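Local coordinates for protein formyltransferase (Francisella tularensis subsp. tularensis, PDB 4NV1) that belongs to the formyltransferase family and holds dTDP-4-amino-4,6-dideoxyglucose in a pocket lined by residues from several parts of the chain, at residues Phe148-Tyr151 / Ala152-Lys156; Lys164-Asp167 / Asp168-Asn172. All coordinates share one frame; numbering follows the deposited sequence.

In the fold
From the N terminus, the chain first lays down the seven strands of a mixed sheet and the helices around it. Helix 147-170 follows the last of these strands, 133-139, and carries both contacts. Contact 1 lies near its start and contact 2 at its end. Each joins successive turns of one continuous stretch, so neither closes a long loop. They stand in series, neither nested nor crossed, with centres about 24 Å apart and nearest atoms about 9 Å apart. At contact 1 the helix borders the ligand pocket and touches helices 13-24 and 106-113. At contact 2 its far end rests on strands 70-74, 89-94 and 133-139.

Contact 1 (Phe148-Tyr151 / Ala152-Lys156); sequences FDVY and AKVQK. With 0FX (dTDP-4-amino-4,6-dideoxyglucose), chain I.
Q155 N donates to Y151 O at 2.9 Å, with an N-H...O angle of 154°. The same i to i+4 pattern links A152 to F148, K153 to D149 and V154 to V150. Y151 and Q155 side chains also meet. Q155 NE2 lies 3.2 Å from Y151 CE2 and approaches the ring obliquely, with amide and ring planes 70° apart. NE2 is also near the phenol oxygen, but its direction does not suit a hydrogen bond. The Y151 ring leaves the helix with CG anti to the backbone N (chi1 175°), which sends it to the bound dTDP-4-amino-4,6-dideoxyglucose (0FX). Y151 OH donates a weak bond to 0FX O4P at 3.0 Å, and this oxygen lies in the ring plane. 0FX C4 lies 3.7 Å from one ring face, nearer the margin than the centre. Y151 lines the 0FX pocket with Q107 and H217, and meets the H217 ring edge to face. V150 CG1 faces V154 CG2 at 4.2 Å. K153 NZ leads away from 148-151 to E145 (salt bridge) and E140 O (hydrogen bond). Around this turn, V150 packs on Q107 and I111 of helix 106-113, and Q155 touches T14 and I15 of helix 13-24.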
loop_
_atom_site.group_PDB
_atom_site.type_symbol
_atom_site.label_atom_id
_atom_site.label_comp_id
_atom_site.label_asym_id
_atom_site.label_seq_id
_atom_site.Cartn_x
_atom_site.Cartn_y
_atom_site.Cartn_z
ATOM N N PHE A 148 -1.223 -3.263 11.973
ATOM C CA PHE A 148 -1.470 -4.689 12.060
ATOM C C PHE A 148 -0.237 -5.359 12.614
ATOM O O PHE A 148 -0.358 -6.242 13.453
ATOM C CB PHE A 148 -1.913 -5.378 10.756
ATOM C CG PHE A 148 -1.852 -6.876 10.837
ATOM C CD1 PHE A 148 -2.998 -7.640 10.977
ATOM C CD2 PHE A 148 -0.634 -7.535 10.785
ATOM C CE1 PHE A 148 -2.950 -9.023 11.063
ATOM C CE2 PHE A 148 -0.569 -8.929 10.876
ATOM C CZ PHE A 148 -1.734 -9.666 11.013
ATOM N N ASP A 149 0.954 -4.926 12.236
ATOM C CA ASP A 149 2.122 -5.603 12.731
ATOM C C ASP A 149 2.350 -5.346 14.220
ATOM O O ASP A 149 2.965 -6.196 14.883
ATOM C CB ASP A 149 3.405 -5.202 11.988
ATOM C CG ASP A 149 3.236 -5.161 10.441
ATOM O OD1 ASP A 149 2.712 -6.161 9.902
ATOM O OD2 ASP A 149 3.610 -4.159 9.792
ATOM N N VAL A 150 2.045 -4.118 14.659
ATOM C CA VAL A 150 2.254 -3.748 16.047
ATOM C C VAL A 150 1.189 -4.418 16.894
ATOM O O VAL A 150 1.529 -4.955 17.928
ATOM C CB VAL A 150 2.205 -2.214 16.278
ATOM C CG1 VAL A 150 2.382 -1.941 17.784
ATOM C CG2 VAL A 150 3.325 -1.579 15.457
ATOM N N TYR A 151 -0.062 -4.496 16.432
ATOM C CA TYR A 151 -1.094 -5.184 17.148
ATOM C C TYR A 151 -0.680 -6.628 17.310
ATOM O O TYR A 151 -0.925 -7.246 18.379
ATOM C CB TYR A 151 -2.400 -5.122 16.379
ATOM C CG TYR A 151 -3.606 -5.894 16.906
ATOM C CD1 TYR A 151 -4.487 -5.300 17.810
ATOM C CD2 TYR A 151 -3.945 -7.144 16.402
ATOM C CE1 TYR A 151 -5.628 -5.946 18.254
ATOM C CE2 TYR A 151 -5.110 -7.800 16.821
ATOM C CZ TYR A 151 -5.936 -7.197 17.770
ATOM O OH TYR A 151 -7.101 -7.785 18.231
ATOM N N ALA A 152 -0.126 -7.227 16.267
ATOM C CA ALA A 152 0.238 -8.644 16.381
ATOM C C ALA A 152 1.425 -8.906 17.319
ATOM O O ALA A 152 1.440 -9.962 17.927
ATOM C CB ALA A 152 0.537 -9.281 15.037
ATOM N N LYS A 153 2.397 -7.995 17.412
ATOM C CA LYS A 153 3.429 -8.090 18.456
ATOM C C LYS A 153 2.820 -7.962 19.829
ATOM O O LYS A 153 3.290 -8.637 20.733
ATOM C CB LYS A 153 4.534 -7.011 18.358
ATOM C CG LYS A 153 5.731 -7.483 17.562
ATOM C CD LYS A 153 6.274 -6.440 16.591
ATOM C CE LYS A 153 6.603 -5.172 17.303
ATOM N NZ LYS A 153 7.871 -4.619 16.785
ATOM N N VAL A 154 1.833 -7.086 19.980
ATOM C CA VAL A 154 1.242 -6.772 21.280
ATOM C C VAL A 154 0.472 -8.007 21.752
ATOM O O VAL A 154 0.680 -8.507 22.874
ATOM C CB VAL A 154 0.421 -5.479 21.238
ATOM C CG1 VAL A 154 -0.472 -5.303 22.433
ATOM C CG2 VAL A 154 1.395 -4.280 21.191
ATOM N N GLN A 155 -0.240 -8.603 20.813
ATOM C CA GLN A 155 -1.053 -9.772 21.101
ATOM C C GLN A 155 -0.228 -10.919 21.565
ATOM O O GLN A 155 -0.498 -11.508 22.604
ATOM C CB GLN A 155 -1.983 -10.129 19.933
ATOM C CG GLN A 155 -3.158 -10.964 20.320
ATOM C CD GLN A 155 -4.162 -11.146 19.173
ATOM O OE1 GLN A 155 -4.114 -12.156 18.477
ATOM N NE2 GLN A 155 -5.049 -10.190 18.979
ATOM N N LYS A 156 0.812 -11.252 20.840
ATOM C CA LYS A 156 1.773 -12.223 21.299
ATOM C C LYS A 156 2.435 -11.902 22.648
ATOM O O LYS A 156 2.710 -12.787 23.468
ATOM C CB LYS A 156 2.858 -12.253 20.238
ATOM C CG LYS A 156 3.872 -13.361 20.383
ATOM C CD LYS A 156 4.373 -13.781 19.005
ATOM C CE LYS A 156 3.212 -14.083 18.049
ATOM N NZ LYS A 156 3.310 -13.383 16.723
HETATM O O4P 0FX I . -9.151 -6.192 19.745
HETATM P P2 0FX I . -10.251 -7.126 19.176
HETATM O O3P 0FX I . -10.085 -8.555 18.706
HETATM O O1G 0FX I . -11.707 -6.644 19.596
HETATM C C1G 0FX I . -12.152 -6.736 20.929
HETATM C C2G 0FX I . -13.508 -6.063 20.798
HETATM O O2G 0FX I . -14.190 -6.475 19.609
HETATM C C3G 0FX I . -13.380 -4.552 20.770
HETATM O O3G 0FX I . -14.754 -4.117 20.850
HETATM C C4G 0FX I . -12.485 -4.114 21.946
HETATM N N4A 0FX I . -12.380 -2.667 22.068
HETATM C C5G 0FX I . -11.081 -4.727 21.886
HETATM C C6G 0FX I . -10.241 -4.324 23.092
HETATM O O5G 0FX I . -11.244 -6.147 21.869
HETATM O OPP 0FX I . -10.690 -6.940 17.655
HETATM P P 0FX I . -11.007 -5.708 16.714
HETATM O O1P 0FX I . -12.336 -5.016 16.936
HETATM O O2P 0FX I . -10.554 -6.503 15.496
HETATM O O5 0FX I . -9.803 -4.635 16.784
HETATM C C5 0FX I . -8.478 -5.116 16.526
HETATM C C4 0FX I . -7.645 -4.098 15.768
HETATM O O4 0FX I . -8.074 -4.052 14.419
HETATM C C3 0FX I . -7.730 -2.680 16.246
HETATM O O3 0FX I . -6.697 -2.350 17.188
HETATM C C2 0FX I . -7.405 -1.870 14.990
HETATM C C1 0FX I . -7.960 -2.757 13.875
HETATM N N11 0FX I . -9.208 -2.181 13.365
HETATM C C61 0FX I . -10.388 -2.560 13.901
HETATM C C51 0FX I . -11.562 -2.006 13.436
HETATM C C5A 0FX I . -12.943 -2.306 13.981
HETATM C C21 0FX I . -9.156 -1.286 12.358
HETATM O O21 0FX I . -7.996 -0.925 11.772
HETATM N N31 0FX I . -10.263 -0.757 11.826
HETATM C C41 0FX I . -11.434 -1.136 12.380
HETATM O O41 0FX I . -12.586 -0.624 11.960
#

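Contact 2 (Lys164-Asp167 / Asp168-Asn172)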
loop_
_atom_site.group_PDB
_atom_site.type_symbol
_atom_site.label_atom_id
_atom_site.label_comp_id
_atom_site.label_asym_id
_atom_site.label_seq_id
_atom_site.Cartn_x
_atom_site.Cartn_y
_atom_site.Cartn_z
ATOM N N LYS A 164 3.266 -16.330 31.766
ATOM C CA LYS A 164 4.223 -16.103 32.854
ATOM C C LYS A 164 3.557 -15.869 34.200
ATOM O O LYS A 164 4.152 -16.134 35.225
ATOM C CB LYS A 164 5.113 -14.924 32.484
ATOM C CG LYS A 164 6.387 -14.761 33.317
ATOM C CD LYS A 164 7.316 -13.646 32.828
ATOM C CE LYS A 164 8.428 -13.344 33.830
ATOM N NZ LYS A 164 8.745 -11.878 33.818
ATOM N N VAL A 165 2.331 -15.360 34.250
ATOM C CA VAL A 165 1.777 -14.992 35.538
ATOM C C VAL A 165 0.522 -15.774 35.957
ATOM O O VAL A 165 0.034 -15.581 37.085
ATOM C CB VAL A 165 1.481 -13.484 35.673
ATOM C CG1 VAL A 165 2.752 -12.640 35.583
ATOM C CG2 VAL A 165 0.360 -13.029 34.724
ATOM N N ILE A 166 0.020 -16.666 35.102
ATOM C CA ILE A 166 -1.238 -17.403 35.425
ATOM C C ILE A 166 -1.123 -18.270 36.711
ATOM O O ILE A 166 -2.019 -18.256 37.573
ATOM C CB ILE A 166 -1.699 -18.216 34.174
ATOM C CG1 ILE A 166 -2.989 -18.991 34.444
ATOM C CG2 ILE A 166 -0.671 -19.274 33.771
ATOM C CD1 ILE A 166 -4.094 -18.160 35.027
ATOM N N ASP A 167 0.032 -18.921 36.901
ATOM C CA ASP A 167 0.267 -19.646 38.175
ATOM C C ASP A 167 0.138 -18.812 39.455
ATOM O O ASP A 167 -0.630 -19.143 40.383
ATOM C CB ASP A 167 1.592 -20.422 38.146
ATOM C CG ASP A 167 1.515 -21.636 37.237
ATOM O OD1 ASP A 167 0.406 -22.076 36.805
ATOM O OD2 ASP A 167 2.587 -22.162 36.880
ATOM N N ASP A 168 0.782 -17.662 39.435
ATOM C CA ASP A 168 0.725 -16.760 40.566
ATOM C C ASP A 168 -0.690 -16.307 40.849
ATOM O O ASP A 168 -1.117 -16.180 42.009
ATOM C CB ASP A 168 1.507 -15.467 40.316
ATOM C CG ASP A 168 3.020 -15.654 40.319
ATOM O OD1 ASP A 168 3.723 -14.635 40.106
ATOM O OD2 ASP A 168 3.510 -16.791 40.514
ATOM N N ILE A 169 -1.390 -15.959 39.777
ATOM C CA ILE A 169 -2.768 -15.581 39.935
ATOM C C ILE A 169 -3.619 -16.766 40.436
ATOM O O ILE A 169 -4.520 -16.557 41.214
ATOM C CB ILE A 169 -3.368 -15.031 38.612
ATOM C CG1 ILE A 169 -2.733 -13.722 38.179
ATOM C CG2 ILE A 169 -4.873 -14.872 38.700
ATOM C CD1 ILE A 169 -2.803 -13.395 36.679
ATOM N N LEU A 170 -3.447 -17.979 39.920
ATOM C CA LEU A 170 -4.298 -19.070 40.406
ATOM C C LEU A 170 -3.928 -19.378 41.872
ATOM O O LEU A 170 -4.744 -19.875 42.665
ATOM C CB LEU A 170 -4.092 -20.317 39.558
ATOM C CG LEU A 170 -4.457 -20.201 38.086
ATOM C CD1 LEU A 170 -4.122 -21.447 37.289
ATOM C CD2 LEU A 170 -5.944 -19.936 37.975
ATOM N N ASN A 171 -2.678 -19.073 42.222
ATOM C CA ASN A 171 -2.233 -19.244 43.590
ATOM C C ASN A 171 -2.589 -18.111 44.452
ATOM O O ASN A 171 -2.312 -18.175 45.625
ATOM C CB ASN A 171 -0.754 -19.582 43.671
ATOM C CG ASN A 171 -0.525 -20.974 43.118
ATOM O OD1 ASN A 171 -1.403 -21.856 43.255
ATOM N ND2 ASN A 171 0.587 -21.169 42.424
ATOM N N ASN A 172 -3.319 -17.156 43.897
ATOM C CA ASN A 172 -3.683 -15.966 44.602
ATOM C C ASN A 172 -2.553 -15.238 45.399
ATOM O O ASN A 172 -2.837 -14.630 46.432
ATOM C CB ASN A 172 -4.810 -16.276 45.551
ATOM C CG ASN A 172 -5.570 -15.026 45.893
ATOM O OD1 ASN A 172 -5.692 -14.128 45.078
ATOM N ND2 ASN A 172 -6.036 -14.931 47.115
HETATM O O HOH W 1 3.076 -17.404 37.701
#
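Three i to i+4 backbone bonds join 164-167 to 168-172: I169 N to V165 O, L170 N to I166 O and N171 N to D167 O, the last two both 2.8 Å. One residue earlier, a water replaces the direct bond between K164 O and D168 N. It donates to K164 O at 3.0 Å and accepts from D168 N at 2.9 Å, where V165 departs from regular helical angles (phi -117°). Among the side chains, I166 CD1 touches L170 CG at 3.7 Å. CG1 of I166 is anti to the backbone N (chi1 -180°), and the chi2 rotation then turns CD1 onto L170. L170 CG lies 3.2 Å from I166 O. Beside this pair, V165 CG2 meets I169 CD1 at 3.7 Å. I169 packs on L70 and F72 of strand 70-74, and V165 on I135 of strand 133-139. On the outer side, D167 OD1 forms a salt bridge with K26. N172 has a positive phi of 46°, and the bond from its N to I169 O is one of the two bonds back into the last turn that make a Schellman motif. The motif ends helix 147-170 against the mixed sheet.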